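Side-chain contacts in Two-component system response regulator (Bacteroides fragilis, PDB 2QR3), which probably acts as a sigma-54-dependent transcription activator of a two-component system, of which this chain is the N-terminal signal receiver domain: residues 5-10 and 41-46; 13-18 and 107-112; 25-30 and 115-120; 48-53 and 122-127; 72-77 and 81-86. One frame throughout, in Å; residues are numbered along the deposited sequence. Where two conformers were deposited one is given.

Contact 1 of 5, residues 5-10 and 41-46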
# COMPACT_ATOMS: atom_id res chain seq x y z
N THR A 5 -1.26 -1.62 12.35
CA THR A 5 -2.19 -1.05 11.41
C THR A 5 -1.63 -1.11 9.99
O THR A 5 -0.44 -0.93 9.79
CB THR A 5 -2.49 0.40 11.83
OG1 THR A 5 -3.12 0.37 13.14
CG2 THR A 5 -3.41 1.08 10.83
N ILE A 6 -2.51 -1.37 9.01
CA ILE A 6 -2.16 -1.23 7.58
C ILE A 6 -3.09 -0.21 6.96
O ILE A 6 -4.27 -0.16 7.31
CB ILE A 6 -2.29 -2.56 6.82
CG1 ILE A 6 -1.84 -2.39 5.36
CG2 ILE A 6 -3.70 -3.15 6.90
CD1 ILE A 6 -1.60 -3.76 4.64
N ILE A 7 -2.57 0.61 6.05
CA ILE A 7 -3.40 1.57 5.31
C ILE A 7 -3.42 1.06 3.84
O ILE A 7 -2.38 0.76 3.26
CB ILE A 7 -2.81 2.99 5.38
CG1 ILE A 7 -2.80 3.50 6.84
CG2 ILE A 7 -3.56 3.99 4.46
CD1 ILE A 7 -1.92 4.68 6.98
N ILE A 8 -4.62 0.96 3.28
CA ILE A 8 -4.80 0.64 1.86
C ILE A 8 -5.36 1.85 1.12
O ILE A 8 -6.40 2.42 1.53
CB ILE A 8 -5.71 -0.61 1.68
CG1 ILE A 8 -5.13 -1.78 2.50
CG2 ILE A 8 -5.78 -1.03 0.24
CD1 ILE A 8 -5.78 -1.92 3.76
N VAL A 9 -4.67 2.24 0.05
CA VAL A 9 -4.97 3.47 -0.67
C VAL A 9 -5.30 3.02 -2.09
O VAL A 9 -4.44 2.52 -2.81
CB VAL A 9 -3.72 4.41 -0.70
CG1 VAL A 9 -4.06 5.72 -1.43
CG2 VAL A 9 -3.15 4.67 0.73
N ASP A 10 -6.55 3.22 -2.50
CA ASP A 10 -6.94 2.78 -3.86
C ASP A 10 -8.17 3.58 -4.30
O ASP A 10 -9.03 3.91 -3.47
CB ASP A 10 -7.24 1.27 -3.86
CG ASP A 10 -7.12 0.64 -5.26
OD1 ASP A 10 -7.96 0.96 -6.15
OD2 ASP A 10 -6.19 -0.18 -5.50
N THR A 41 -3.77 12.47 7.30
CA THR A 41 -4.20 12.33 8.71
C THR A 41 -3.81 10.96 9.27
O THR A 41 -3.13 10.86 10.29
CB THR A 41 -5.72 12.54 8.84
OG1 THR A 41 -6.07 13.78 8.23
CG2 THR A 41 -6.16 12.51 10.33
N VAL A 42 -4.18 9.90 8.56
CA VAL A 42 -3.92 8.56 9.06
C VAL A 42 -2.44 8.24 9.18
O VAL A 42 -2.04 7.56 10.12
CB VAL A 42 -4.73 7.45 8.28
CG1 VAL A 42 -6.24 7.84 8.24
CG2 VAL A 42 -4.23 7.29 6.90
N LEU A 43 -1.60 8.71 8.24
CA LEU A 43 -0.16 8.49 8.34
C LEU A 43 0.43 9.08 9.62
O LEU A 43 1.36 8.51 10.21
CB LEU A 43 0.58 9.07 7.12
CG LEU A 43 0.32 8.42 5.78
CD1 LEU A 43 1.03 9.20 4.66
CD2 LEU A 43 0.75 6.95 5.79
N ARG A 44 -0.10 10.22 10.03
CA ARG A 44 0.39 10.94 11.21
C ARG A 44 -0.07 10.27 12.50
O ARG A 44 0.70 10.12 13.45
CB ARG A 44 -0.12 12.38 11.24
CG ARG A 44 0.59 13.22 12.36
CD ARG A 44 0.16 14.68 12.45
NE ARG A 44 0.31 15.32 11.15
CZ ARG A 44 -0.71 15.53 10.34
NH1 ARG A 44 -1.92 15.21 10.76
NH2 ARG A 44 -0.50 16.07 9.15
N GLU A 45 -1.34 9.89 12.52
CA GLU A 45 -2.01 9.49 13.75
C GLU A 45 -2.06 8.00 14.02
O GLU A 45 -2.22 7.60 15.18
CB GLU A 45 -3.44 9.98 13.72
CG GLU A 45 -3.56 11.49 13.72
CD GLU A 45 -5.00 11.94 13.84
OE1 GLU A 45 -5.91 11.07 13.85
OE2 GLU A 45 -5.22 13.16 13.92
N GLU A 46 -1.95 7.19 12.97
CA GLU A 46 -2.25 5.76 13.10
C GLU A 46 -1.07 4.77 13.21
O GLU A 46 -1.30 3.56 13.27
CB GLU A 46 -3.20 5.32 12.00
CG GLU A 46 -4.52 6.05 12.01
CD GLU A 46 -5.44 5.64 13.15
OE1 GLU A 46 -5.26 4.55 13.75
OE2 GLU A 46 -6.36 6.44 13.45

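Contact 2 of 5, residues 13-18 and 107-112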
# COMPACT_ATOMS: atom_id res chain seq x y z
N LYS A 13 -13.25 1.32 -5.09
CA LYS A 13 -13.86 0.98 -3.80
C LYS A 13 -14.01 -0.52 -3.64
O LYS A 13 -13.95 -1.04 -2.52
CB LYS A 13 -15.19 1.72 -3.58
CG LYS A 13 -14.98 3.19 -3.11
CD LYS A 13 -14.57 4.13 -4.24
CE LYS A 13 -13.86 5.36 -3.75
NZ LYS A 13 -13.42 6.16 -4.94
N GLY A 14 -14.15 -1.24 -4.76
CA GLY A 14 -14.31 -2.71 -4.70
C GLY A 14 -13.03 -3.37 -4.26
O GLY A 14 -13.04 -4.39 -3.57
N VAL A 15 -11.90 -2.78 -4.67
CA VAL A 15 -10.58 -3.33 -4.27
C VAL A 15 -10.46 -3.15 -2.77
O VAL A 15 -10.08 -4.09 -2.04
CB VAL A 15 -9.44 -2.65 -5.06
CG1 VAL A 15 -8.05 -2.93 -4.43
CG2 VAL A 15 -9.47 -3.09 -6.53
N LEU A 16 -10.84 -1.97 -2.28
CA LEU A 16 -10.83 -1.71 -0.83
C LEU A 16 -11.72 -2.69 -0.06
O LEU A 16 -11.30 -3.26 0.94
CB LEU A 16 -11.29 -0.28 -0.56
CG LEU A 16 -10.37 0.80 -1.15
CD1 LEU A 16 -10.95 2.16 -0.78
CD2 LEU A 16 -8.93 0.61 -0.59
N THR A 17 -12.93 -2.91 -0.55
CA THR A 17 -13.82 -3.91 0.05
C THR A 17 -13.14 -5.29 0.10
O THR A 17 -13.14 -5.94 1.15
CB THR A 17 -15.17 -3.97 -0.73
OG1 THR A 17 -15.83 -2.70 -0.63
CG2 THR A 17 -16.12 -5.06 -0.20
N ALA A 18 -12.55 -5.72 -1.01
CA ALA A 18 -11.95 -7.05 -1.08
C ALA A 18 -10.75 -7.15 -0.16
O ALA A 18 -10.56 -8.13 0.53
CB ALA A 18 -11.54 -7.38 -2.50
N VAL A 107 2.73 -5.86 -5.62
CA VAL A 107 1.80 -6.96 -5.82
C VAL A 107 1.03 -6.62 -7.09
O VAL A 107 0.60 -5.51 -7.27
CB VAL A 107 0.80 -7.07 -4.63
CG1 VAL A 107 -0.19 -8.27 -4.87
CG2 VAL A 107 1.56 -7.25 -3.31
N VAL A 108 0.90 -7.58 -8.00
CA VAL A 108 0.22 -7.30 -9.27
C VAL A 108 -1.26 -7.63 -9.13
O VAL A 108 -1.61 -8.54 -8.38
CB VAL A 108 0.86 -8.10 -10.42
CG1 VAL A 108 0.12 -7.84 -11.70
CG2 VAL A 108 2.33 -7.68 -10.61
N LYS A 109 -2.12 -6.87 -9.80
CA LYS A 109 -3.55 -7.20 -9.90
C LYS A 109 -3.81 -7.76 -11.32
O LYS A 109 -3.21 -7.27 -12.27
CB LYS A 109 -4.40 -5.95 -9.78
CG LYS A 109 -4.18 -5.06 -8.59
CD LYS A 109 -4.85 -3.70 -8.87
CE LYS A 109 -5.17 -2.94 -7.58
NZ LYS A 109 -5.80 -1.58 -7.75
N PRO A 110 -4.68 -8.78 -11.47
CA PRO A 110 -5.39 -9.47 -10.40
C PRO A 110 -4.39 -10.22 -9.54
O PRO A 110 -3.43 -10.82 -10.06
CB PRO A 110 -6.32 -10.44 -11.16
CG PRO A 110 -5.64 -10.65 -12.49
CD PRO A 110 -4.99 -9.34 -12.81
N TRP A 111 -4.59 -10.16 -8.23
CA TRP A 111 -3.67 -10.75 -7.27
C TRP A 111 -4.02 -12.19 -6.90
O TRP A 111 -5.11 -12.69 -7.21
CB TRP A 111 -3.62 -9.87 -6.00
CG TRP A 111 -4.89 -9.81 -5.26
CD1 TRP A 111 -5.25 -10.59 -4.21
CD2 TRP A 111 -6.00 -8.90 -5.48
NE1 TRP A 111 -6.53 -10.25 -3.77
CE2 TRP A 111 -7.00 -9.20 -4.52
CE3 TRP A 111 -6.24 -7.86 -6.39
CZ2 TRP A 111 -8.22 -8.53 -4.46
CZ3 TRP A 111 -7.46 -7.16 -6.31
CH2 TRP A 111 -8.43 -7.51 -5.36
N ASP A 112 -3.06 -12.85 -6.26
CA ASP A 112 -3.30 -14.12 -5.62
C ASP A 112 -3.48 -13.79 -4.14
O ASP A 112 -2.69 -13.01 -3.58
CB ASP A 112 -2.13 -15.09 -5.86
CG ASP A 112 -2.23 -16.34 -5.00
OD1 ASP A 112 -2.87 -17.33 -5.43
OD2 ASP A 112 -1.73 -16.29 -3.84

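Contact 3 of 5, residues 25-30 and 115-120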
# COMPACT_ATOMS: atom_id res chain seq x y z
N ASN A 25 -8.29 -10.06 9.42
CA ASN A 25 -8.03 -11.02 10.49
C ASN A 25 -6.57 -11.29 10.75
O ASN A 25 -6.21 -12.19 11.53
CB ASN A 25 -8.82 -12.30 10.26
CG ASN A 25 -10.05 -12.34 11.10
OD1 ASN A 25 -11.14 -12.00 10.64
ND2 ASN A 25 -9.88 -12.65 12.39
N HIS A 26 -5.72 -10.48 10.11
CA HIS A 26 -4.29 -10.56 10.30
C HIS A 26 -3.76 -9.32 10.98
O HIS A 26 -3.01 -9.41 11.96
CB HIS A 26 -3.58 -10.84 8.98
CG HIS A 26 -3.77 -12.25 8.52
ND1 HIS A 26 -4.94 -12.68 7.94
CD2 HIS A 26 -2.97 -13.33 8.61
CE1 HIS A 26 -4.84 -13.97 7.66
NE2 HIS A 26 -3.65 -14.39 8.06
N PHE A 27 -4.16 -8.15 10.48
CA PHE A 27 -3.70 -6.89 11.04
C PHE A 27 -4.68 -6.45 12.11
O PHE A 27 -5.86 -6.77 12.04
CB PHE A 27 -3.58 -5.81 9.94
CG PHE A 27 -2.45 -6.06 8.98
CD1 PHE A 27 -1.23 -5.44 9.14
CD2 PHE A 27 -2.62 -6.94 7.90
CE1 PHE A 27 -0.16 -5.70 8.23
CE2 PHE A 27 -1.58 -7.18 7.01
CZ PHE A 27 -0.35 -6.56 7.18
N SER A 28 -4.18 -5.70 13.09
CA SER A 28 -5.03 -5.18 14.18
C SER A 28 -6.07 -4.20 13.67
O SER A 28 -7.18 -4.14 14.20
CB SER A 28 -4.18 -4.51 15.26
OG SER A 28 -3.36 -5.49 15.87
N LYS A 29 -5.69 -3.41 12.65
CA LYS A 29 -6.59 -2.43 12.07
C LYS A 29 -6.29 -2.34 10.58
O LYS A 29 -5.12 -2.28 10.18
CB LYS A 29 -6.31 -1.08 12.71
CG LYS A 29 -7.35 0.00 12.50
CD LYS A 29 -6.96 1.16 13.43
CE LYS A 29 -8.04 2.21 13.53
NZ LYS A 29 -7.65 3.28 14.53
N VAL A 30 -7.35 -2.31 9.77
CA VAL A 30 -7.21 -2.13 8.34
C VAL A 30 -7.94 -0.83 8.01
O VAL A 30 -9.16 -0.75 8.14
CB VAL A 30 -7.81 -3.30 7.57
CG1 VAL A 30 -7.70 -3.04 6.08
CG2 VAL A 30 -7.09 -4.62 7.90
N LYS A 115 -0.46 -14.75 -1.79
CA LYS A 115 0.68 -13.91 -2.15
C LYS A 115 0.51 -12.46 -1.66
O LYS A 115 1.46 -11.85 -1.18
CB LYS A 115 0.90 -13.92 -3.67
CG LYS A 115 2.33 -13.62 -4.10
CD LYS A 115 2.52 -13.71 -5.64
CE LYS A 115 3.99 -13.61 -6.02
NZ LYS A 115 4.26 -13.71 -7.50
N LEU A 116 -0.70 -11.92 -1.78
CA LEU A 116 -0.95 -10.55 -1.32
C LEU A 116 -0.68 -10.46 0.16
O LEU A 116 0.05 -9.58 0.61
CB LEU A 116 -2.41 -10.12 -1.64
CG LEU A 116 -2.90 -8.84 -1.01
CD1 LEU A 116 -2.14 -7.61 -1.52
CD2 LEU A 116 -4.40 -8.65 -1.26
N LEU A 117 -1.24 -11.39 0.93
CA LEU A 117 -1.06 -11.36 2.38
C LEU A 117 0.41 -11.48 2.73
O LEU A 117 0.93 -10.73 3.56
CB LEU A 117 -1.87 -12.47 3.06
CG LEU A 117 -1.70 -12.63 4.58
CD1 LEU A 117 -2.00 -11.34 5.39
CD2 LEU A 117 -2.57 -13.81 5.03
N GLU A 118 1.07 -12.45 2.09
CA GLU A 118 2.46 -12.76 2.38
C GLU A 118 3.40 -11.61 2.10
O GLU A 118 4.28 -11.33 2.91
CB GLU A 118 2.90 -14.02 1.65
CG GLU A 118 2.17 -15.23 2.25
CD GLU A 118 2.81 -16.56 1.91
OE1 GLU A 118 3.65 -16.62 0.98
OE2 GLU A 118 2.43 -17.55 2.57
N THR A 119 3.18 -10.94 0.96
CA THR A 119 3.97 -9.74 0.61
C THR A 119 3.81 -8.67 1.66
O THR A 119 4.79 -8.03 2.04
CB THR A 119 3.60 -9.22 -0.79
OG1 THR A 119 3.87 -10.25 -1.76
CG2 THR A 119 4.35 -7.94 -1.17
N LEU A 120 2.57 -8.49 2.14
CA LEU A 120 2.29 -7.40 3.10
C LEU A 120 2.86 -7.75 4.47
O LEU A 120 3.47 -6.92 5.11
CB LEU A 120 0.79 -7.12 3.20
CG LEU A 120 0.24 -6.45 1.95
CD1 LEU A 120 -1.33 -6.56 1.93
CD2 LEU A 120 0.73 -4.98 1.83

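Contact 4 of 5, residues 48-53 and 122-127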
# COMPACT_ATOMS: atom_id res chain seq x y z
N PRO A 48 1.12 3.44 11.12
CA PRO A 48 1.00 2.30 10.22
C PRO A 48 2.28 1.49 10.13
O PRO A 48 3.37 2.05 10.24
CB PRO A 48 0.70 2.95 8.87
CG PRO A 48 1.28 4.31 8.96
CD PRO A 48 0.99 4.72 10.40
N GLU A 49 2.14 0.18 9.94
CA GLU A 49 3.27 -0.71 9.71
C GLU A 49 3.62 -0.91 8.24
O GLU A 49 4.73 -1.28 7.91
CB GLU A 49 3.03 -2.05 10.40
CG GLU A 49 3.48 -1.92 11.88
CD GLU A 49 3.29 -3.15 12.69
OE1 GLU A 49 3.71 -4.24 12.24
OE2 GLU A 49 2.74 -3.02 13.81
N VAL A 50 2.65 -0.65 7.36
CA VAL A 50 2.88 -0.78 5.92
C VAL A 50 1.72 -0.03 5.23
O VAL A 50 0.64 0.13 5.84
CB VAL A 50 2.97 -2.29 5.51
CG1 VAL A 50 1.70 -3.02 5.82
CG2 VAL A 50 3.35 -2.45 4.01
N VAL A 51 1.95 0.45 4.00
CA VAL A 51 0.91 1.08 3.19
C VAL A 51 0.86 0.27 1.91
O VAL A 51 1.92 -0.01 1.30
CB VAL A 51 1.26 2.55 2.82
CG1 VAL A 51 0.15 3.17 1.92
CG2 VAL A 51 1.40 3.41 4.09
N LEU A 52 -0.34 -0.13 1.48
CA LEU A 52 -0.53 -0.73 0.15
C LEU A 52 -1.08 0.39 -0.75
O LEU A 52 -2.19 0.90 -0.49
CB LEU A 52 -1.53 -1.91 0.20
CG LEU A 52 -1.82 -2.61 -1.16
CD1 LEU A 52 -0.50 -3.16 -1.77
CD2 LEU A 52 -2.84 -3.74 -0.93
N LEU A 53 -0.30 0.77 -1.76
CA LEU A 53 -0.58 1.96 -2.58
C LEU A 53 -0.87 1.63 -4.06
O LEU A 53 -0.00 1.13 -4.80
CB LEU A 53 0.59 2.96 -2.50
CG LEU A 53 0.53 4.24 -3.35
CD1 LEU A 53 -0.62 5.16 -2.89
CD2 LEU A 53 1.90 4.95 -3.25
N ASN A 122 5.44 -9.74 5.04
CA ASN A 122 6.89 -9.59 4.90
C ASN A 122 7.32 -8.12 4.90
O ASN A 122 8.30 -7.75 5.53
CB ASN A 122 7.40 -10.34 3.66
CG ASN A 122 7.28 -11.87 3.80
OD1 ASN A 122 6.96 -12.39 4.87
ND2 ASN A 122 7.54 -12.59 2.71
N ALA A 123 6.56 -7.26 4.20
CA ALA A 123 6.93 -5.84 4.14
C ALA A 123 6.87 -5.19 5.51
O ALA A 123 7.68 -4.31 5.82
CB ALA A 123 6.04 -5.07 3.15
N ALA A 124 5.90 -5.63 6.30
CA ALA A 124 5.63 -5.13 7.65
C ALA A 124 6.54 -5.81 8.69
O ALA A 124 6.56 -5.39 9.86
CB ALA A 124 4.20 -5.37 8.00
N SER A 125 7.25 -6.85 8.26
CA SER A 125 8.12 -7.65 9.13
C SER A 125 9.58 -7.63 8.68
O SER A 125 10.27 -8.67 8.68
CB SER A 125 7.64 -9.11 9.17
OG SER A 125 6.29 -9.18 9.61
N GLN A 126 10.06 -6.46 8.28
CA GLN A 126 11.49 -6.37 8.01
C GLN A 126 12.24 -5.92 9.26
O GLN A 126 11.67 -5.25 10.11
CB GLN A 126 11.77 -5.48 6.80
CG GLN A 126 11.32 -6.15 5.51
CD GLN A 126 11.83 -7.59 5.35
OE1 GLN A 126 11.09 -8.55 5.57
NE2 GLN A 126 13.09 -7.74 4.94
N ALA A 127 13.50 -6.35 9.38
CA ALA A 127 14.34 -5.98 10.51
C ALA A 127 14.40 -4.46 10.71
O ALA A 127 14.08 -3.94 11.79
CB ALA A 127 15.75 -6.56 10.34

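Contact 5 of 5, residues 72-77 and 81-86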
# COMPACT_ATOMS: atom_id res chain seq x y z
N HIS A 72 6.74 8.77 -3.36
CA HIS A 72 7.83 9.67 -3.04
C HIS A 72 7.46 10.56 -1.86
O HIS A 72 8.28 10.82 -0.98
CB HIS A 72 8.18 10.50 -4.26
CG HIS A 72 9.46 11.24 -4.12
ND1 HIS A 72 10.69 10.61 -4.18
CD2 HIS A 72 9.72 12.56 -3.92
CE1 HIS A 72 11.65 11.51 -4.02
NE2 HIS A 72 11.09 12.70 -3.85
N GLU A 73 6.23 11.02 -1.86
CA GLU A 73 5.79 11.98 -0.84
C GLU A 73 5.67 11.29 0.50
O GLU A 73 6.08 11.83 1.52
CB GLU A 73 4.48 12.64 -1.25
CG GLU A 73 4.66 13.58 -2.45
CD GLU A 73 5.75 14.64 -2.21
OE1 GLU A 73 5.84 15.17 -1.08
OE2 GLU A 73 6.52 14.91 -3.16
N ILE A 74 5.16 10.06 0.50
CA ILE A 74 5.13 9.29 1.73
C ILE A 74 6.54 9.06 2.25
O ILE A 74 6.80 9.26 3.43
CB ILE A 74 4.41 7.93 1.52
CG1 ILE A 74 2.92 8.14 1.21
CG2 ILE A 74 4.69 7.01 2.68
CD1 ILE A 74 2.17 6.84 0.73
N LYS A 75 7.47 8.65 1.39
CA LYS A 75 8.84 8.35 1.86
C LYS A 75 9.56 9.62 2.32
O LYS A 75 10.44 9.57 3.18
CB LYS A 75 9.67 7.63 0.79
CG LYS A 75 9.07 6.30 0.28
CD LYS A 75 8.81 5.26 1.37
CE LYS A 75 10.10 4.63 1.85
NZ LYS A 75 9.87 3.48 2.77
N ARG A 76 9.18 10.76 1.77
CA ARG A 76 9.80 12.03 2.15
C ARG A 76 9.59 12.31 3.64
O ARG A 76 10.51 12.75 4.33
CB ARG A 76 9.19 13.16 1.33
CG ARG A 76 10.02 14.44 1.31
CD ARG A 76 9.16 15.62 0.85
NE ARG A 76 8.81 15.60 -0.57
CZ ARG A 76 9.58 16.07 -1.56
NH1 ARG A 76 10.80 16.57 -1.32
NH2 ARG A 76 9.12 16.03 -2.81
N GLN A 77 8.37 12.07 4.11
CA GLN A 77 8.01 12.32 5.50
C GLN A 77 8.21 11.12 6.42
O GLN A 77 8.54 11.29 7.61
CB GLN A 77 6.55 12.75 5.56
CG GLN A 77 6.10 13.13 6.97
CD GLN A 77 6.67 14.45 7.39
OE1 GLN A 77 6.83 15.35 6.56
NE2 GLN A 77 7.01 14.57 8.68
N LEU A 81 8.75 3.93 6.64
CA LEU A 81 7.44 3.28 6.48
C LEU A 81 7.42 2.47 5.18
O LEU A 81 7.56 3.05 4.09
CB LEU A 81 6.35 4.36 6.45
CG LEU A 81 4.93 3.90 6.10
CD1 LEU A 81 4.49 2.78 7.06
CD2 LEU A 81 3.99 5.07 6.17
N PRO A 82 7.32 1.12 5.26
CA PRO A 82 7.28 0.33 4.01
C PRO A 82 6.06 0.66 3.16
O PRO A 82 4.96 0.73 3.70
CB PRO A 82 7.14 -1.12 4.52
CG PRO A 82 7.76 -1.07 5.91
CD PRO A 82 7.33 0.25 6.46
N VAL A 83 6.29 0.87 1.86
CA VAL A 83 5.20 1.10 0.91
C VAL A 83 5.25 0.02 -0.14
O VAL A 83 6.32 -0.19 -0.78
CB VAL A 83 5.34 2.49 0.22
CG1 VAL A 83 4.22 2.64 -0.84
CG2 VAL A 83 5.24 3.62 1.25
N VAL A 84 4.14 -0.69 -0.29
CA VAL A 84 4.04 -1.75 -1.30
C VAL A 84 3.11 -1.22 -2.40
O VAL A 84 2.01 -0.80 -2.10
CB VAL A 84 3.46 -3.04 -0.68
CG1 VAL A 84 3.24 -4.13 -1.77
CG2 VAL A 84 4.41 -3.57 0.43
N LEU A 85 3.56 -1.22 -3.65
CA LEU A 85 2.74 -0.75 -4.79
C LEU A 85 1.79 -1.87 -5.24
O LEU A 85 2.16 -3.04 -5.24
CB LEU A 85 3.66 -0.33 -5.95
CG LEU A 85 4.53 0.88 -5.58
CD1 LEU A 85 5.58 1.06 -6.67
CD2 LEU A 85 3.65 2.17 -5.43
N PHE A 86 0.56 -1.49 -5.63
CA PHE A 86 -0.46 -2.45 -6.06
C PHE A 86 -0.67 -2.08 -7.53
O PHE A 86 -1.19 -0.98 -7.83
CB PHE A 86 -1.74 -2.21 -5.25
CG PHE A 86 -2.64 -3.41 -5.08
CD1 PHE A 86 -2.26 -4.69 -5.47
CD2 PHE A 86 -3.87 -3.26 -4.43
CE1 PHE A 86 -3.10 -5.80 -5.27
CE2 PHE A 86 -4.72 -4.37 -4.22
CZ PHE A 86 -4.33 -5.64 -4.64
O HOH W 1 9.20 1.53 1.06

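Contact 1 of 5, residues 5-10 and 41-46
Ile7 drives its CD1 methyl between Val42 and Leu43, and here the contact is tight: CD1 lies 3.5 Å from Val42 CG2, closer than usual for two methyl groups. Two features of Ile7 carry that methyl across. Its CG1 branch is anti to the carbonyl carbon (chi1 -63°), and the chain then runs on nearly straight to CD1 (chi2 164°). The second neighbour of the same methyl is Leu43 CD2 at 3.7 Å, whose side chain meets Ile7 at about a right angle, whereas Val42 meets it at a slant. Strand 5-9 lies between strands 29-33 and 48-54 of the five-stranded parallel sheet of the CheY-like receiver fold, and helix 36-45 packs on the face of the sheet from which Ile7 points. Leu43 also reaches Leu81 and Tyr78, which extends the apolar packing beyond the two segments. Toward the end of the helix the packing slackens. Thr5 approaches Glu46 through CB and OG1, each 3.7 Å from Glu46 O, while its CG2 stays 4.4 Å from Glu46 CB. No hydrogen bond spans the two segments. On this more open flank the Glu46 carboxylate forms a salt bridge through OE1 with Lys29 of the edge strand 29-33, which borders Thr5.

Contact 2 of 5, residues 13-18 and 107-112
Val15 is the first residue of segment 13-18, on helix 13-23, to meet the other segment: its CG2 methyl and the ammonium end of Lys109 approach tip to tip, with CG2 4.2 Å from Lys109 NZ. The lysine gets there as a nearly straight chain, CG anti to the carbonyl carbon (chi1 -53°) and extended beyond it. Its charge is engaged by Asp10, which makes a salt bridge from OD2 to NZ, so Val15 is an apolar neighbour beside that ion pair. The arrangement belongs to the active-site end of a receiver domain, where the lysine near the end of the last strand and the acidic residues near the predicted phosphorylation site, Asp54, come together; the cis peptide between Lys109 and Pro110 is a familiar feature of this family. Two residues on, and on another side of the helix, Thr17 turns its OG1 back to Lys13 O at 3.1 Å, approaching from above the carbonyl plane, opposite the side used by Thr17 N. Ala18 then brings its CB to the rim of the Trp111 indole, 4.0 Å from CZ2 and close to the ring plane, an edge contact and no stack. A chi1 of 64° tucks Trp111 CG between its own N and carbonyl carbon, swinging the indole toward the helix. The ring also meets Phe86, their planes at about 50°, and Leu116, while NE1 makes a weak hydrogen bond to Asn113 OD1.

Contact 3 of 5, residues 25-30 and 115-120
His26 and Leu117 make a CH-pi contact, the closest approach between the segments. Leu117 CD2 sits over one face of the imidazole, 3.5 Å from the ring centroid and 21° off its normal, displaced toward the rim so that NE2 is its nearest atom at 3.3 Å. The other methyl, CD1, covers the root of the ring, 3.7 Å from His26 CG. With CG anti to the backbone N (chi1 175°), Leu117 projects both methyls at the loop. Plain apolar packing follows with Phe27, whose ring end comes to Leu120, CZ lying 4.2 Å from CB, the two side chains crossing at about a right angle; CE2 stands a looser 4.5 Å from Leu117 CD1. Loop 25-28 follows helix 13-23 and leads into edge strand 29-33. Leu23 of helix 13-23 touches both Leu117 and Leu120 of helix 113-124, and Ile6 of strand 5-9 lies against Phe27.

Contact 4 of 5, residues 48-53 and 122-127
In the doubly wound receiver fold the last helix closes over the sheet, and here the final turn of helix 113-124 rests on strand 48-54 just past the corner the chain turns at Glu49, where Val50 meets Ala123 and Ala124. The two branches of the valine divide the work: CG2, anti to the backbone N, touches Ala123 CB at 3.9 Å, while CG1, placed between N and the carbonyl carbon by a chi1 of 61°, is 4.1 Å from Ala124 CB. These small alanine methyls let the helix backbone come near, and the alpha carbons of Glu49 and Ala124 are only 5.4 Å apart. Glu49 lies alongside the helix end, its CB 4.3 Å from Ala124 CB, and its OE2 takes a hydrogen bond from Gly4 N. Val50 also touches Ile6 and Val84 on the two flanking strands, 5-9 and 83-88, and Ala123 bears on Val84 as well.

Contact 5 of 5, residues 72-77 and 81-86
The flat peptide group of Leu81 is met from above: Lys75 NZ donates a 2.7 Å hydrogen bond to Leu81 O while standing 53° out of the carbonyl plane, off the lone pairs. On the helix itself, the Arg76 guanidinium lies edge-on to the Glu73 carboxylate, gripping it side-on from NE to OE1 at 3.0 Å and from NH2 to OE2 at 2.9 Å, both on the syn side. Arg76 NH2 also lies at the edge of the His72 ring, in its plane. Lys75 reaches the loop by bending twice (chi2 -57°, chi3 -75°), and NZ gives a second bond of 2.7 Å to a water, which also accepts from Val83 N at 3.1 Å; a weak further bond goes to Arg79 O. Helix 67-77 is the connection of a beta-alpha-beta crossover between the adjacent parallel strands 48-54 and 83-88, so the lysine ties the end of that helix to the start of the strand it leads into. Besides these polar bonds, the lysine stem runs antiparallel alongside Val83, CD 3.9 Å from Val83 CG2. The same valine methyl packs 3.7 Å from Ile74 CG2, the isoleucine branch anti to its N. Ile74 CG2 is shared with Leu81, whose CD2 lies 4.1 Å off, while Leu81 in turn bears on Val51 of the neighbouring strand.

In the fold
All five contacts are built on one parallel sheet, strand order 29-33, 5-9, 48-54, 83-88, 105-109. Contacts 1 and 5 pack helices 36-45 and 67-77 on one face, their centres about 11 Å apart; contacts 2, 3 and 4 involve helices 13-23 and 113-124 on the other. Contacts 3 and 4 share helix 113-124 and lie closest, about 9 Å between centres, whereas contacts 2 and 5 are about 19 Å apart. Along the chain, contact 1 closes before contacts 4 and 5 open, and its segments alternate with those of contacts 2 and 3; contact 5 is local. Contacts 1 and 2 adjoin at the C-terminal end of strand 5-9, beside the predicted phosphorylation site, Asp54.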